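Local coordinates for protein superoxide dismutase (Clostridium difficile, PDB 3TJT) that probably protects cells from oxygen radicals by converting superoxide into hydrogen peroxide and dioxygen at a metal site that holds iron here, at residues L29-D32 with K33-A37; K118-F121 with Q122-L126. All coordinates share one frame; numbering follows the deposited sequence.

Contact 1 (L29-D32 with K33-A37); sequences LHHD and KHYQA. With FE (Fe (III) ion), chain B.
The iron site of this Fe/Mn superoxide dismutase draws one of its ligands, H30, from helix 24-46 of the alpha-hairpin domain, and here the helix widens into a pi-type turn. L29 O accepts from two donors, K33 N four residues on and H34 N (3.1 Å) five residues on, the longer step marking the pi-type turn. Y35 N binds H30 O at 3.0 Å, again five residues on, whereas the bond from Q36 N to H31 O is weak. A chi1 of -156° sets CG of H30 opposite the backbone N, and the ring reaches past H34 CB to the iron, which NE2 binds at 2.2 Å; a water, H85, D167 and H171 complete the site. The CB of H34 lies at the edge of the H30 ring, 4.2 Å from CD2. The H34 ring itself stacks on H171, and its NE2 bonds to Y174 OH of the second subunit, tying this turn to the dimer partner. On another side of the helix, H31 and Y35 lie alongside each other, both reaching the same way, in an offset edge-to-face pair: the edge of Y35 meets the face of H31, with the planes at 84°. Both rings are anchored at their far ends by the backbone of K9. H31 ND1 donates to D32 OD1 at 2.7 Å, and that oxygen also bonds to Y15 OH.

Contact 2 (K118-F121 with Q122-L126); sequences KQEF and QKSAL
Residues 118-121 and 122-126 form consecutive turns of helix 114-127, joined by four regular i to i+4 backbone bonds. Q122 N donates to K118 O and A125 N to F121 O, both at 2.9 Å, with K123 N to Q119 O and S124 N to E120 O between them; all four are close to straight. Along one side, K118 and Q122 run next to each other and point the same way. K118 is fully extended, its CG anti to the backbone N (chi1 -173°), while Q122 CG stays beside its own backbone N and comes to 3.1 Å from K118 O. F121 turns inward onto I146, I164 and L166 of the sheet, and the methyl of A125 lies 3.5 Å from F121 O and touches L166 too, while Q122 and A125 also meet I185 of helix 181-188. S124 packs on I146 and T148, its OG 3.2 Å from E120 O. K123 bends at its last torsion. The helix is thus amphipathic: apolar groups seat it on the antiparallel sheet of the C-terminal domain, while the ammonium of K123, in a salt bridge, and the amide NE2 of Q119, in a hydrogen bond, find carboxylate partners, D127 and E115, one turn away on the same helix, consistent with a solvent-facing side.

In the fold
Contacts 1 and 2 are both local, each within a single helix, but they belong to different domains: residues 29-37 to the alpha-hairpin domain, residues 118-126 to the C-terminal domain. Their centres are 26 Å apart and their nearest atoms about 13 Å, with no touch. Each is partly buried. Contact 1 is rich in histidine and has buried polar rings held by a metal or hydrogen bonds, and it reaches the second subunit; contact 2 buries a phenylalanine and an alanine against the sheet and meets no other chain. The strand 161-167 relates them: it backs contact 2 and ends in D167, which shares the iron with contact 1.

Contact 1 (L29-D32 with K33-A37)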
loop_
_atom_site.group_PDB
_atom_site.type_symbol
_atom_site.label_atom_id
_atom_site.label_comp_id
_atom_site.label_asym_id
_atom_site.label_seq_id
_atom_site.Cartn_x
_atom_site.Cartn_y
_atom_site.Cartn_z
ATOM N N LEU A 29 2.092 12.972 -11.611
ATOM C CA LEU A 29 1.028 12.115 -11.108
ATOM C C LEU A 29 0.869 12.306 -9.611
ATOM O O LEU A 29 -0.240 12.443 -9.106
ATOM C CB LEU A 29 1.351 10.647 -11.390
ATOM C CG LEU A 29 1.233 10.196 -12.849
ATOM C CD1 LEU A 29 2.011 8.913 -13.058
ATOM C CD2 LEU A 29 -0.213 10.026 -13.259
ATOM N N HIS A 30 1.986 12.300 -8.905
ATOM C CA HIS A 30 1.966 12.333 -7.443
ATOM C C HIS A 30 1.293 13.620 -6.962
ATOM O O HIS A 30 0.445 13.600 -6.066
ATOM C CB HIS A 30 3.398 12.235 -6.918
ATOM C CG HIS A 30 3.498 11.693 -5.526
ATOM N ND1 HIS A 30 4.704 11.563 -4.873
ATOM C CD2 HIS A 30 2.554 11.222 -4.675
ATOM C CE1 HIS A 30 4.500 11.049 -3.673
ATOM N NE2 HIS A 30 3.205 10.836 -3.529
ATOM N N HIS A 31 1.660 14.749 -7.565
ATOM C CA HIS A 31 1.092 16.030 -7.153
ATOM C C HIS A 31 -0.285 16.300 -7.762
ATOM O O HIS A 31 -1.235 16.637 -7.053
ATOM C CB HIS A 31 2.059 17.178 -7.512
ATOM C CG HIS A 31 1.556 18.534 -7.127
ATOM N ND1 HIS A 31 0.627 19.228 -7.872
ATOM C CD2 HIS A 31 1.861 19.327 -6.072
ATOM C CE1 HIS A 31 0.375 20.387 -7.290
ATOM N NE2 HIS A 31 1.115 20.473 -6.199
ATOM N N ASP A 32 -0.399 16.152 -9.080
ATOM C CA ASP A 32 -1.612 16.573 -9.782
ATOM C C ASP A 32 -2.772 15.582 -9.684
ATOM O O ASP A 32 -3.924 15.970 -9.835
ATOM C CB ASP A 32 -1.329 16.852 -11.262
ATOM C CG ASP A 32 -0.313 17.963 -11.474
ATOM O OD1 ASP A 32 0.113 18.608 -10.497
ATOM O OD2 ASP A 32 0.071 18.187 -12.637
ATOM N N LYS A 33 -2.466 14.305 -9.463
ATOM C CA LYS A 33 -3.515 13.298 -9.307
ATOM C C LYS A 33 -3.709 12.833 -7.857
ATOM O O LYS A 33 -4.800 12.964 -7.307
ATOM C CB LYS A 33 -3.251 12.085 -10.203
ATOM C CG LYS A 33 -3.078 12.424 -11.669
ATOM C CD LYS A 33 -4.327 13.031 -12.265
ATOM C CE LYS A 33 -4.087 13.312 -13.749
ATOM N NZ LYS A 33 -5.200 14.083 -14.351
ATOM N N HIS A 34 -2.665 12.277 -7.247
ATOM C CA HIS A 34 -2.814 11.693 -5.906
ATOM C C HIS A 34 -3.077 12.755 -4.835
ATOM O O HIS A 34 -4.054 12.677 -4.099
ATOM C CB HIS A 34 -1.593 10.856 -5.520
ATOM C CG HIS A 34 -1.394 9.637 -6.368
ATOM N ND1 HIS A 34 -2.036 8.442 -6.114
ATOM C CD2 HIS A 34 -0.620 9.421 -7.459
ATOM C CE1 HIS A 34 -1.669 7.546 -7.013
ATOM N NE2 HIS A 34 -0.809 8.112 -7.840
ATOM N N TYR A 35 -2.199 13.744 -4.744
ATOM C CA TYR A 35 -2.368 14.805 -3.747
ATOM C C TYR A 35 -3.706 15.517 -3.978
ATOM O O TYR A 35 -4.512 15.693 -3.051
ATOM C CB TYR A 35 -1.141 15.729 -3.805
ATOM C CG TYR A 35 -1.159 16.974 -2.942
ATOM C CD1 TYR A 35 -1.932 17.062 -1.776
ATOM C CD2 TYR A 35 -0.358 18.058 -3.276
ATOM C CE1 TYR A 35 -1.921 18.229 -0.993
ATOM C CE2 TYR A 35 -0.348 19.213 -2.510
ATOM C CZ TYR A 35 -1.121 19.299 -1.378
ATOM O OH TYR A 35 -1.065 20.471 -0.642
ATOM N N GLN A 36 -3.980 15.876 -5.228
ATOM C CA GLN A 36 -5.256 16.483 -5.582
ATOM C C GLN A 36 -6.481 15.680 -5.116
ATOM O O GLN A 36 -7.455 16.256 -4.635
ATOM C CB GLN A 36 -5.338 16.706 -7.094
ATOM C CG GLN A 36 -6.606 17.417 -7.543
ATOM C CD GLN A 36 -6.568 18.907 -7.250
ATOM O OE1 GLN A 36 -5.633 19.602 -7.645
ATOM N NE2 GLN A 36 -7.576 19.401 -6.543
ATOM N N ALA A 37 -6.438 14.360 -5.278
ATOM C CA ALA A 37 -7.558 13.508 -4.874
ATOM C C ALA A 37 -7.805 13.553 -3.366
ATOM O O ALA A 37 -8.955 13.582 -2.929
ATOM C CB ALA A 37 -7.335 12.059 -5.328
HETATM FE FE FE B . 2.122 9.624 -2.110
HETATM O O HOH W 1 1.358 8.466 -0.363
#

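Contact 2 (K118-F121 with Q122-L126)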
loop_
_atom_site.group_PDB
_atom_site.type_symbol
_atom_site.label_atom_id
_atom_site.label_comp_id
_atom_site.label_asym_id
_atom_site.label_seq_id
_atom_site.Cartn_x
_atom_site.Cartn_y
_atom_site.Cartn_z
ATOM N N LYS A 118 21.111 8.117 9.234
ATOM C CA LYS A 118 20.749 7.768 7.863
ATOM C C LYS A 118 20.511 6.265 7.703
ATOM O O LYS A 118 19.553 5.851 7.054
ATOM C CB LYS A 118 21.828 8.246 6.884
ATOM C CG LYS A 118 21.450 8.080 5.421
ATOM C CD LYS A 118 22.498 8.712 4.508
ATOM C CE LYS A 118 22.154 8.498 3.037
ATOM N NZ LYS A 118 23.205 9.064 2.145
ATOM N N GLN A 119 21.383 5.445 8.283
ATOM C CA GLN A 119 21.220 3.995 8.178
ATOM C C GLN A 119 19.914 3.532 8.813
ATOM O O GLN A 119 19.232 2.660 8.268
ATOM C CB GLN A 119 22.399 3.259 8.815
ATOM C CG GLN A 119 23.697 3.424 8.030
ATOM C CD GLN A 119 24.860 2.669 8.648
ATOM O OE1 GLN A 119 24.670 1.810 9.514
ATOM N NE2 GLN A 119 26.075 2.981 8.198
ATOM N N GLU A 120 19.563 4.122 9.956
ATOM C CA GLU A 120 18.326 3.757 10.645
ATOM C C GLU A 120 17.101 4.203 9.861
ATOM O O GLU A 120 16.123 3.463 9.747
ATOM C CB GLU A 120 18.277 4.325 12.072
ATOM C CG GLU A 120 17.024 3.902 12.849
ATOM C CD GLU A 120 16.979 4.447 14.278
ATOM O OE1 GLU A 120 18.028 4.907 14.788
ATOM O OE2 GLU A 120 15.888 4.419 14.888
ATOM N N PHE A 121 17.146 5.411 9.315
ATOM C CA PHE A 121 16.026 5.906 8.526
ATOM C C PHE A 121 15.819 5.018 7.297
ATOM O O PHE A 121 14.685 4.629 6.972
ATOM C CB PHE A 121 16.262 7.358 8.102
ATOM C CG PHE A 121 15.073 7.992 7.445
ATOM C CD1 PHE A 121 14.174 8.739 8.187
ATOM C CD2 PHE A 121 14.848 7.828 6.085
ATOM C CE1 PHE A 121 13.072 9.319 7.586
ATOM C CE2 PHE A 121 13.752 8.402 5.469
ATOM C CZ PHE A 121 12.856 9.146 6.220
ATOM N N GLN A 122 16.912 4.698 6.613
ATOM C CA GLN A 122 16.815 3.892 5.400
ATOM C C GLN A 122 16.222 2.515 5.681
ATOM O O GLN A 122 15.387 2.035 4.922
ATOM C CB GLN A 122 18.165 3.773 4.699
ATOM C CG GLN A 122 18.653 5.095 4.140
ATOM C CD GLN A 122 19.610 4.913 2.972
ATOM O OE1 GLN A 122 20.507 5.724 2.756
ATOM N NE2 GLN A 122 19.410 3.848 2.206
ATOM N N LYS A 123 16.641 1.892 6.775
ATOM C CA LYS A 123 16.100 0.585 7.145
ATOM C C LYS A 123 14.620 0.656 7.514
ATOM O O LYS A 123 13.832 -0.221 7.137
ATOM C CB LYS A 123 16.892 -0.030 8.299
ATOM C CG LYS A 123 16.486 -1.469 8.587
ATOM C CD LYS A 123 17.363 -2.086 9.658
ATOM C CE LYS A 123 17.284 -3.610 9.618
ATOM N NZ LYS A 123 15.892 -4.121 9.774
ATOM N N SER A 124 14.238 1.687 8.260
ATOM C CA SER A 124 12.833 1.850 8.623
ATOM C C SER A 124 11.971 2.043 7.385
ATOM O O SER A 124 10.889 1.461 7.280
ATOM C CB SER A 124 12.633 3.012 9.604
ATOM O OG SER A 124 13.227 2.712 10.862
ATOM N N ALA A 125 12.456 2.857 6.449
ATOM C CA ALA A 125 11.745 3.091 5.194
ATOM C C ALA A 125 11.624 1.798 4.377
ATOM O O ALA A 125 10.577 1.517 3.773
ATOM C CB ALA A 125 12.463 4.168 4.373
ATOM N N LEU A 126 12.697 1.017 4.360
ATOM C CA LEU A 126 12.713 -0.220 3.582
ATOM C C LEU A 126 11.755 -1.251 4.158
ATOM O O LEU A 126 11.157 -2.032 3.423
ATOM C CB LEU A 126 14.126 -0.800 3.534
ATOM C CG LEU A 126 14.308 -2.008 2.611
ATOM C CD1 LEU A 126 14.206 -1.563 1.161
ATOM C CD2 LEU A 126 15.640 -2.711 2.885
#